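Local coordinates for inositol-1-monophosphatase (Thermotoga maritima, PDB 2P3V) that dephosphorylates inositol 1-phosphate, fructose 1,6-bisphosphate and several other phosphate esters with the help of magnesium, working as a homotetramer, at the S,R meso-tartaric acid site and the interface of chains B and C. Numbering follows the deposited sequence. Chains: chain A/B/C, Inositol-1-monophosphatase.

Contact 1 and contact 2 lie about 34 Å apart, measured between the centres of their C-alpha atoms, and share no residue. Chain B is the common partner: its strand 170-172 reaches into a site otherwise formed by chain A in contact 1, whereas its helix 3-21 faces the equivalent helix of chain C in contact 2. One subunit thus uses two separate surfaces, one polar and ligand-binding, the other largely apolar and two-fold symmetric. This arrangement fits the homotetramer reported for the enzyme, in which contact 1 ties a probable substrate site to a neighbouring subunit and contact 2 joins a further chain.

Contact 1: the S,R meso-tartaric acid site. Residues chain A 36, 151-153, 175, 177, 194, 197; chain B 170, 172. With SRT (S,R meso-tartaric acid), chain D.
Flat groups of A:Tyr153, B:Arg170 and B:Arg172 line the tartrate in this site of the inositol monophosphatase superfamily. The B:Arg172 guanidinium carries A:Gly175 CA over the centre of one face, 3.4 Å above its plane, and has A:Ser152 OG in plane at its edge. SRT O2, a hydroxyl, lies in plane at the edge of the B:Arg170 guanidinium. The A:Tyr153 ring has A:Gly151 C over one face, towards the rim, and touches the ligand with its phenol tip.

Both arginines come from strand 170-172 of the neighbouring chain and converge on one ligand carboxylate. B:Arg172 NH2 donates to SRT O41 at 2.8 Å, a salt bridge whose acceptor sits 29° out of the guanidinium plane. B:Arg170 NE forms a second salt bridge to SRT O41 at 3.0 Å, although its hydrogen-bond geometry is weak. Each arginine side chain bends at chi2, which turns its guanidinium towards the carboxylate. B:Arg170 NH2 also meets the poorly ordered A:Asp36 OD2 at 3.1 Å, with carboxylate and guanidinium planes 76° apart.

The other carboxylate is held by A:Tyr153 OH, which donates to SRT O1 at 2.7 Å and is itself hydrogen-bonded to A:Thr194 OG1. Tartrate may derive from crystallisation; since A:Ala177 and B:Arg172 belong to the inferred substrate site, its carboxylate beside the arginines possibly occupies an anion position used by substrate.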
# COMPACT_ATOMS: atom_id res chain seq x y z
N ASP A 36 -25.40 16.75 0.62
CA ASP A 36 -24.42 15.88 -0.02
C ASP A 36 -24.35 16.11 -1.53
O ASP A 36 -25.10 16.92 -2.09
CB ASP A 36 -24.76 14.42 0.27
CG ASP A 36 -23.54 13.60 0.69
OD1 ASP A 36 -22.58 13.48 -0.10
OD2 ASP A 36 -23.55 13.07 1.82
N GLY A 151 -21.41 11.08 12.48
CA GLY A 151 -21.47 11.64 11.15
C GLY A 151 -21.66 13.14 11.25
O GLY A 151 -21.80 13.69 12.35
N SER A 152 -21.66 13.82 10.11
CA SER A 152 -21.84 15.26 10.08
C SER A 152 -23.33 15.59 9.90
O SER A 152 -23.85 15.59 8.78
CB SER A 152 -21.02 15.87 8.94
OG SER A 152 -19.63 15.77 9.23
N TYR A 153 -24.00 15.87 11.02
CA TYR A 153 -25.42 16.19 11.03
C TYR A 153 -25.67 17.55 11.67
O TYR A 153 -25.27 17.82 12.81
CB TYR A 153 -26.20 15.11 11.79
CG TYR A 153 -25.73 13.71 11.45
CD1 TYR A 153 -25.72 13.25 10.13
CD2 TYR A 153 -25.23 12.86 12.44
CE1 TYR A 153 -25.24 11.98 9.81
CE2 TYR A 153 -24.74 11.59 12.13
CZ TYR A 153 -24.75 11.15 10.81
OH TYR A 153 -24.27 9.91 10.50
N GLY A 175 -16.05 10.84 7.84
CA GLY A 175 -16.64 11.08 6.54
C GLY A 175 -17.09 9.94 5.64
O GLY A 175 -17.42 10.18 4.47
N ALA A 177 -19.67 6.69 6.26
CA ALA A 177 -20.51 5.92 7.18
C ALA A 177 -20.24 4.44 7.31
O ALA A 177 -20.04 3.95 8.43
CB ALA A 177 -21.98 6.14 6.83
N THR A 194 -24.95 7.68 14.14
CA THR A 194 -25.35 8.21 12.85
C THR A 194 -26.85 8.56 12.87
O THR A 194 -27.69 7.68 13.03
CB THR A 194 -25.03 7.19 11.74
OG1 THR A 194 -25.36 7.74 10.46
CG2 THR A 194 -25.79 5.90 11.97
N ILE A 197 -30.58 8.97 8.83
CA ILE A 197 -29.99 8.44 7.60
C ILE A 197 -30.69 7.18 7.11
O ILE A 197 -31.36 6.50 7.89
CB ILE A 197 -28.49 8.11 7.80
CG1 ILE A 197 -28.30 7.39 9.14
CG2 ILE A 197 -27.67 9.39 7.72
CD1 ILE A 197 -28.91 6.00 9.19
N ARG B 170 -18.75 20.33 4.86
CA ARG B 170 -18.46 19.33 5.89
C ARG B 170 -17.27 19.79 6.70
O ARG B 170 -16.47 20.60 6.24
CB ARG B 170 -18.11 17.96 5.29
CG ARG B 170 -19.28 17.15 4.78
CD ARG B 170 -20.24 16.76 5.89
NE ARG B 170 -21.22 15.78 5.42
CZ ARG B 170 -22.17 16.04 4.53
NH1 ARG B 170 -22.29 17.24 4.00
NH2 ARG B 170 -23.00 15.07 4.16
N ARG B 172 -14.23 17.95 9.13
CA ARG B 172 -13.63 16.69 9.53
C ARG B 172 -12.78 16.82 10.77
O ARG B 172 -12.25 17.89 11.06
CB ARG B 172 -12.75 16.14 8.39
CG ARG B 172 -13.49 15.80 7.11
CD ARG B 172 -14.42 14.60 7.28
NE ARG B 172 -15.17 14.35 6.05
CZ ARG B 172 -16.49 14.46 5.93
NH1 ARG B 172 -17.07 14.22 4.76
NH2 ARG B 172 -17.23 14.78 6.98
O1 SRT D . -22.63 9.98 8.31
O11 SRT D . -23.84 9.68 6.33
C1 SRT D . -23.05 10.30 7.07
C2 SRT D . -22.39 11.62 6.62
O2 SRT D . -22.93 11.84 5.34
C3 SRT D . -20.82 11.44 6.57
O3 SRT D . -20.22 11.07 7.87
C4 SRT D . -20.24 12.78 6.12
O4 SRT D . -20.30 12.89 4.81
O41 SRT D . -19.78 13.60 6.86

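Contact 2: the interface of chains B and C. Residues chain B 13, 16-17, 19-20; chain C 16-17, 19-20.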
# COMPACT_ATOMS: atom_id res chain seq x y z
N LYS B 13 11.78 5.32 7.49
CA LYS B 13 12.41 4.23 8.22
C LYS B 13 11.74 4.08 9.58
O LYS B 13 11.29 3.00 9.95
CB LYS B 13 13.90 4.52 8.39
CG LYS B 13 14.66 3.49 9.19
CD LYS B 13 16.12 3.85 9.31
CE LYS B 13 16.84 2.95 10.32
NZ LYS B 13 18.23 3.41 10.65
N HIS B 16 8.19 2.43 10.07
CA HIS B 16 8.03 0.99 10.17
C HIS B 16 8.07 0.56 11.61
O HIS B 16 7.37 -0.37 12.00
CB HIS B 16 9.12 0.28 9.38
CG HIS B 16 9.04 0.52 7.91
ND1 HIS B 16 7.93 0.18 7.17
CD2 HIS B 16 9.90 1.12 7.06
CE1 HIS B 16 8.11 0.56 5.92
NE2 HIS B 16 9.30 1.14 5.82
N LEU B 17 8.89 1.23 12.41
CA LEU B 17 8.99 0.91 13.82
C LEU B 17 7.63 1.12 14.47
O LEU B 17 7.22 0.35 15.34
CB LEU B 17 10.02 1.80 14.53
CG LEU B 17 9.99 1.73 16.06
CD1 LEU B 17 10.45 0.36 16.51
CD2 LEU B 17 10.89 2.81 16.66
N MET B 19 4.73 0.98 12.90
CA MET B 19 3.77 0.05 12.35
C MET B 19 3.71 -1.22 13.18
O MET B 19 2.65 -1.80 13.37
CB MET B 19 4.13 -0.29 10.90
CG MET B 19 3.80 0.83 9.92
SD MET B 19 2.06 1.36 9.97
CE MET B 19 1.32 0.25 8.85
N ILE B 20 4.87 -1.63 13.67
CA ILE B 20 4.97 -2.81 14.51
C ILE B 20 3.99 -2.76 15.68
O ILE B 20 3.27 -3.72 15.94
CB ILE B 20 6.39 -2.94 15.13
CG1 ILE B 20 7.42 -3.26 14.03
CG2 ILE B 20 6.40 -4.02 16.22
CD1 ILE B 20 8.87 -3.31 14.54
N HIS C 16 6.98 -5.82 9.65
CA HIS C 16 7.30 -4.40 9.73
C HIS C 16 8.70 -4.18 10.29
O HIS C 16 9.34 -3.19 9.95
CB HIS C 16 6.27 -3.67 10.59
CG HIS C 16 4.95 -3.51 9.93
ND1 HIS C 16 4.78 -2.75 8.79
CD2 HIS C 16 3.73 -4.02 10.22
CE1 HIS C 16 3.52 -2.80 8.41
NE2 HIS C 16 2.86 -3.56 9.26
N LEU C 17 9.16 -5.09 11.15
CA LEU C 17 10.50 -5.00 11.72
C LEU C 17 11.51 -5.12 10.59
O LEU C 17 12.48 -4.36 10.52
CB LEU C 17 10.74 -6.13 12.73
CG LEU C 17 12.19 -6.27 13.21
CD1 LEU C 17 12.49 -5.26 14.31
CD2 LEU C 17 12.42 -7.67 13.73
N MET C 19 11.04 -4.37 7.62
CA MET C 19 10.90 -3.19 6.77
C MET C 19 11.77 -2.03 7.23
O MET C 19 12.02 -1.09 6.46
CB MET C 19 9.44 -2.74 6.73
CG MET C 19 8.51 -3.68 5.96
SD MET C 19 8.92 -3.82 4.20
CE MET C 19 8.37 -2.21 3.60
N ILE C 20 12.20 -2.08 8.49
CA ILE C 20 13.05 -1.04 9.03
C ILE C 20 14.42 -1.07 8.37
O ILE C 20 14.94 -0.06 7.92
CB ILE C 20 13.23 -1.22 10.54
CG1 ILE C 20 11.95 -0.83 11.26
CG2 ILE C 20 14.40 -0.38 11.04
CD1 ILE C 20 11.96 -1.20 12.72
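B:His16 projects from helix 3-21 towards helix 2-21 of chain C, its CG anti to the carbonyl carbon (chi1 -66°). At the root, CB packs against C:Ile20 CG1 at 3.6 Å and also approaches the backbone oxygen of C:His16. The ring then lies across C:Met19, the two side chains crossing obliquely: CG meets C:Met19 CB, and ND1 lies 3.3 Å from that same C:Met19 CB. This methylene sits over one face, offset towards the rim and 3.5 Å from the ring centroid, a CH-pi contact. The backbone oxygen of C:Met19 lies over the same face, on the CD2 side. At the tip, B:His16 CE1 reaches the C:Met19 CE methyl at 3.6 Å. The methionine is bent at chi2 and chi3 (-63° and -73°), which folds its methyl back against the same face, near CE1.

The two-fold axis repeats the motif: B:Met19 CB covers one face of the C:His16 ring, 3.4 Å from its centroid. B:Ile20 runs antiparallel alongside C:His16, and its CD1 methyl reaches C:Leu17 CA at 3.7 Å, while C:Ile20 CD1 rests on B:Leu17 CA at 3.8 Å. The ND1 atoms of B:His16 and C:His16 are 4.6 Å apart, so protonating both rings would probably be unfavourable, although their charge is not seen. An alanine at B:His16 would remove the imidazole and is likely to cost the interface the CH-pi contact with C:Met19 CB and the tip contact with its methyl.

Nitrogen and oxygen atoms of the two sides stay beyond bonding distance within this patch, so shape and apolar contact do the work. Together the paired helices bury 392 Å² here and help join two subunits of the homotetramer.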